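Ubiquinone biosynthesis protein UbiJ (Escherichia coli, PDB 6H6N) binds hydrophobic ubiquinone-biosynthesis intermediates through its SCP2 domain and serves the stability of the Ubi complex in aerobic ubiquinone synthesis. Local coordinates at the interface of chains A and B. Coordinates in Å, arbitrary orientation; residue numbers count along the deposited sequence, not the author numbering. Chains: chain A/B, Ubiquinone biosynthesis protein UbiJ.

Both contacts belong to one interface between two copies of the SCP2-containing part of UbiJ; the centres of their C-alpha atoms lie about 18 Å apart. They share an element: the 3-10 helix 86-93 of chain B opens with B:Ala86 in contact 2 and closes with B:Arg93 in contact 1. Contact 1 sets one phenylalanine of chain A among side chains of chain B, whereas contact 2 brings the same four residues of each chain together in nearly equivalent positions about an approximate local two-fold. The whole interface is not exactly symmetric. UbiJ associates with identical copies, but the structure alone does not show that the Ubi complex uses this pairing.

Contact 1: the interface of chains A and B. Residues chain A 14; chain B 25, 29, 93, 127.
A:Phe14 enters a pocket lined by B:Leu25, B:Phe29, B:Arg93 and B:Glu127, held between apolar side chains and the flat guanidinium of B:Arg93. The CD1 edge of its ring points at the centre of the B:Phe29 face, with CD1 3.9 Å above that plane; the two planes stand 57° apart, an edge-to-face arrangement in which the slightly positive rim of one ring meets the electron-rich face of the other. CD1 of B:Leu25 lies 3.9 Å from CE1 of A:Phe14, out of the ring plane and beyond the rim, on the ring side opposite B:Arg93. A branched leucine suits this place because one methyl can pack there without any polar demand.

The arginine supplies a second flat surface. Its guanidinium lies obliquely against A:Phe14, 29° from the ring plane, and A:Phe14 CD2 comes 3.6 Å from B:Arg93 CZ, over the middle of the group. The bend at chi3 (-85°) swings the guanidinium alongside the ring, while CD covers the rim of the same ring face. Arginine suits the place because it offers a flat face to the ring while its edge N-H groups can still bond.

Polar groups fix this surface. B:Arg93 NH1 gives a hydrogen bond and salt bridge of 2.8 Å to B:Glu127 OE1, in the guanidinium plane and on the syn side of the carboxylate. The same B:Glu127 OE1 lies 2.6 Å from water 1, which in turn sits 3.0 Å from A:Phe14 N and links the chains; a glutamate carboxylate can take both guanidinium and water. That amide is at the N-terminal end of helix 14-31, whose dipole may, together with B:Arg93, favour the carboxylate's negative charge.

In the fold, A:Phe14 begins helix 14-31 of chain A. B:Leu25 and B:Phe29 are one turn apart on helix 16-31, B:Arg93 ends the 3-10 helix 86-93, and B:Glu127 lies in a loop near the C-terminal end of this construct.

Contact 2: the interface of chains A and B. Residues chain A 53, 55, 86-87; chain B 53, 55, 86-87.
The ring of A:Phe55 meets B:Ala86 and B:Ser87 with its far end, not with the middle of a face: the backbone oxygen O of B:Ala86 stands 3.2 Å from CZ of A:Phe55, beyond the rim and tilted well out of the ring plane. On the same side of that plane, CA of B:Ser87 lies 3.8 Å from CE1 of A:Phe55, above the rim. B:Phe55 repeats the carbonyl contact, its CZ 3.4 Å from O of A:Ala86, again displaced from the plane, but A:Ser87 packs less closely on it. Both chains carry the SCP2 (sterol carrier protein 2) domain that UbiJ uses for lipid binding, and here a loop of one domain touches the start of a 3-10 helix in the other.

Phenylalanine suits the loop because its ring is long enough to span to the neighbouring backbone. Its weakly positive C-H rim may be mildly attracted to a carbonyl oxygen, though the tilt would make any such attraction weak. In both copies CG lies anti to the carbonyl carbon (chi1 near -70°), directing the ring toward the partner.

Between the two rings the alanines meet tip to tip: CB of A:Ala86 is 3.5 Å from CB of B:Ala86, methyl against methyl near the local two-fold. A small residue fits this place, since its methyl lets the two helix starts come close enough for each carbonyl to reach the opposite phenylalanine.

A looser fringe surrounds these contacts. CB of A:Ser87 approaches the backbone O of B:Lys53 at 4.2 Å, and CB of B:Ser87 approaches O of A:Lys53 at 4.3 Å. The hydroxyl of A:Ser87 turns away from that oxygen, with OG placed between the backbone N and the carbonyl carbon (chi1 65°). The lysines contribute backbone here; their long side chains run away from the contact. A:Lys53 and B:Lys53 follow strand 47-52, whereas the alanines open the 3-10 helices 86-91 of chain A and 86-93 of chain B, just after strand 80-84.

Contact 1: the interface of chains A and B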
# COMPACT_ATOMS: atom_id res chain seq x y z
N PHE A 14 8.51 5.04 8.69
CA PHE A 14 7.76 4.38 7.62
C PHE A 14 6.26 4.51 7.74
O PHE A 14 5.61 4.79 6.74
CB PHE A 14 8.17 2.89 7.52
CG PHE A 14 7.66 2.14 6.32
CD1 PHE A 14 8.12 2.43 5.04
CD2 PHE A 14 6.75 1.10 6.47
CE1 PHE A 14 7.67 1.71 3.93
CE2 PHE A 14 6.30 0.37 5.36
CZ PHE A 14 6.76 0.69 4.09
N LEU B 25 6.43 7.09 -1.83
CA LEU B 25 6.72 6.44 -0.55
C LEU B 25 8.17 5.92 -0.52
O LEU B 25 8.89 6.21 0.42
CB LEU B 25 5.75 5.27 -0.31
CG LEU B 25 6.14 4.20 0.78
CD1 LEU B 25 6.08 4.77 2.20
CD2 LEU B 25 5.23 2.97 0.69
N PHE B 29 11.34 7.54 1.66
CA PHE B 29 11.96 6.63 2.62
C PHE B 29 13.42 6.28 2.33
O PHE B 29 14.21 6.26 3.24
CB PHE B 29 11.09 5.35 2.74
CG PHE B 29 11.55 4.37 3.80
CD1 PHE B 29 11.64 4.76 5.13
CD2 PHE B 29 11.79 3.04 3.48
CE1 PHE B 29 12.04 3.85 6.11
CE2 PHE B 29 12.19 2.13 4.46
CZ PHE B 29 12.33 2.54 5.77
N ARG B 93 12.30 -4.77 6.05
CA ARG B 93 13.09 -3.66 6.60
C ARG B 93 14.11 -4.22 7.61
O ARG B 93 14.72 -3.47 8.38
CB ARG B 93 12.18 -2.62 7.28
CG ARG B 93 11.33 -1.79 6.32
CD ARG B 93 10.33 -0.95 7.10
NE ARG B 93 9.11 -1.68 7.42
CZ ARG B 93 8.32 -1.41 8.46
NH1 ARG B 93 8.63 -0.46 9.32
NH2 ARG B 93 7.21 -2.12 8.65
N GLU B 127 15.94 3.04 8.15
CA GLU B 127 15.08 3.24 9.30
C GLU B 127 15.70 2.88 10.63
O GLU B 127 16.37 1.86 10.74
CB GLU B 127 13.80 2.43 9.03
CG GLU B 127 12.86 2.16 10.18
CD GLU B 127 11.88 1.06 9.82
OE1 GLU B 127 10.72 1.40 9.49
OE2 GLU B 127 12.30 -0.11 9.76
O HOH W 1 10.03 3.55 10.87

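Contact 2: the interface of chains A and B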
# COMPACT_ATOMS: atom_id res chain seq x y z
N LYS A 53 -5.17 -7.75 8.71
CA LYS A 53 -4.59 -8.96 9.33
C LYS A 53 -3.13 -9.15 8.88
O LYS A 53 -2.81 -8.97 7.69
CB LYS A 53 -5.41 -10.21 9.00
CG LYS A 53 -6.74 -10.32 9.69
CD LYS A 53 -7.70 -11.15 8.85
CE LYS A 53 -8.49 -12.12 9.68
NZ LYS A 53 -7.64 -13.23 10.16
N PHE A 55 -0.69 -7.23 9.89
CA PHE A 55 -0.05 -5.95 10.17
C PHE A 55 -0.33 -5.57 11.64
O PHE A 55 -1.40 -5.89 12.18
CB PHE A 55 -0.57 -4.86 9.21
CG PHE A 55 -0.12 -5.02 7.78
CD1 PHE A 55 -0.80 -5.86 6.90
CD2 PHE A 55 0.99 -4.33 7.31
CE1 PHE A 55 -0.38 -6.01 5.57
CE2 PHE A 55 1.40 -4.46 5.97
CZ PHE A 55 0.71 -5.30 5.11
N ALA A 86 -5.23 -8.08 3.33
CA ALA A 86 -5.04 -7.12 2.22
C ALA A 86 -5.55 -7.66 0.86
O ALA A 86 -6.01 -6.89 0.03
CB ALA A 86 -3.56 -6.77 2.11
N SER A 87 -5.44 -8.99 0.64
CA SER A 87 -5.89 -9.65 -0.59
C SER A 87 -7.43 -9.62 -0.80
O SER A 87 -7.90 -10.09 -1.83
CB SER A 87 -5.33 -11.06 -0.69
OG SER A 87 -5.84 -11.89 0.34
N LYS B 53 0.94 -11.66 -3.74
CA LYS B 53 -0.07 -12.73 -3.84
C LYS B 53 -1.47 -12.20 -3.53
O LYS B 53 -1.64 -11.43 -2.58
CB LYS B 53 0.27 -13.91 -2.92
CG LYS B 53 1.45 -14.77 -3.36
CD LYS B 53 2.10 -15.44 -2.15
CE LYS B 53 2.48 -16.89 -2.38
NZ LYS B 53 3.09 -17.52 -1.16
N PHE B 55 -3.11 -10.20 -5.51
CA PHE B 55 -3.24 -9.01 -6.37
C PHE B 55 -2.96 -9.41 -7.81
O PHE B 55 -2.11 -10.27 -8.06
CB PHE B 55 -2.33 -7.86 -5.90
CG PHE B 55 -2.76 -7.24 -4.59
CD1 PHE B 55 -2.36 -7.79 -3.38
CD2 PHE B 55 -3.58 -6.11 -4.56
CE1 PHE B 55 -2.76 -7.22 -2.17
CE2 PHE B 55 -4.00 -5.56 -3.35
CZ PHE B 55 -3.59 -6.12 -2.16
N ALA B 86 1.02 -9.73 1.21
CA ALA B 86 1.15 -8.36 1.67
C ALA B 86 1.75 -8.20 3.05
O ALA B 86 2.51 -7.26 3.25
CB ALA B 86 -0.19 -7.66 1.59
N SER B 87 1.45 -9.12 3.98
CA SER B 87 1.93 -9.06 5.35
C SER B 87 3.43 -9.36 5.50
O SER B 87 3.98 -9.17 6.59
CB SER B 87 1.09 -9.96 6.26
OG SER B 87 1.18 -11.32 5.86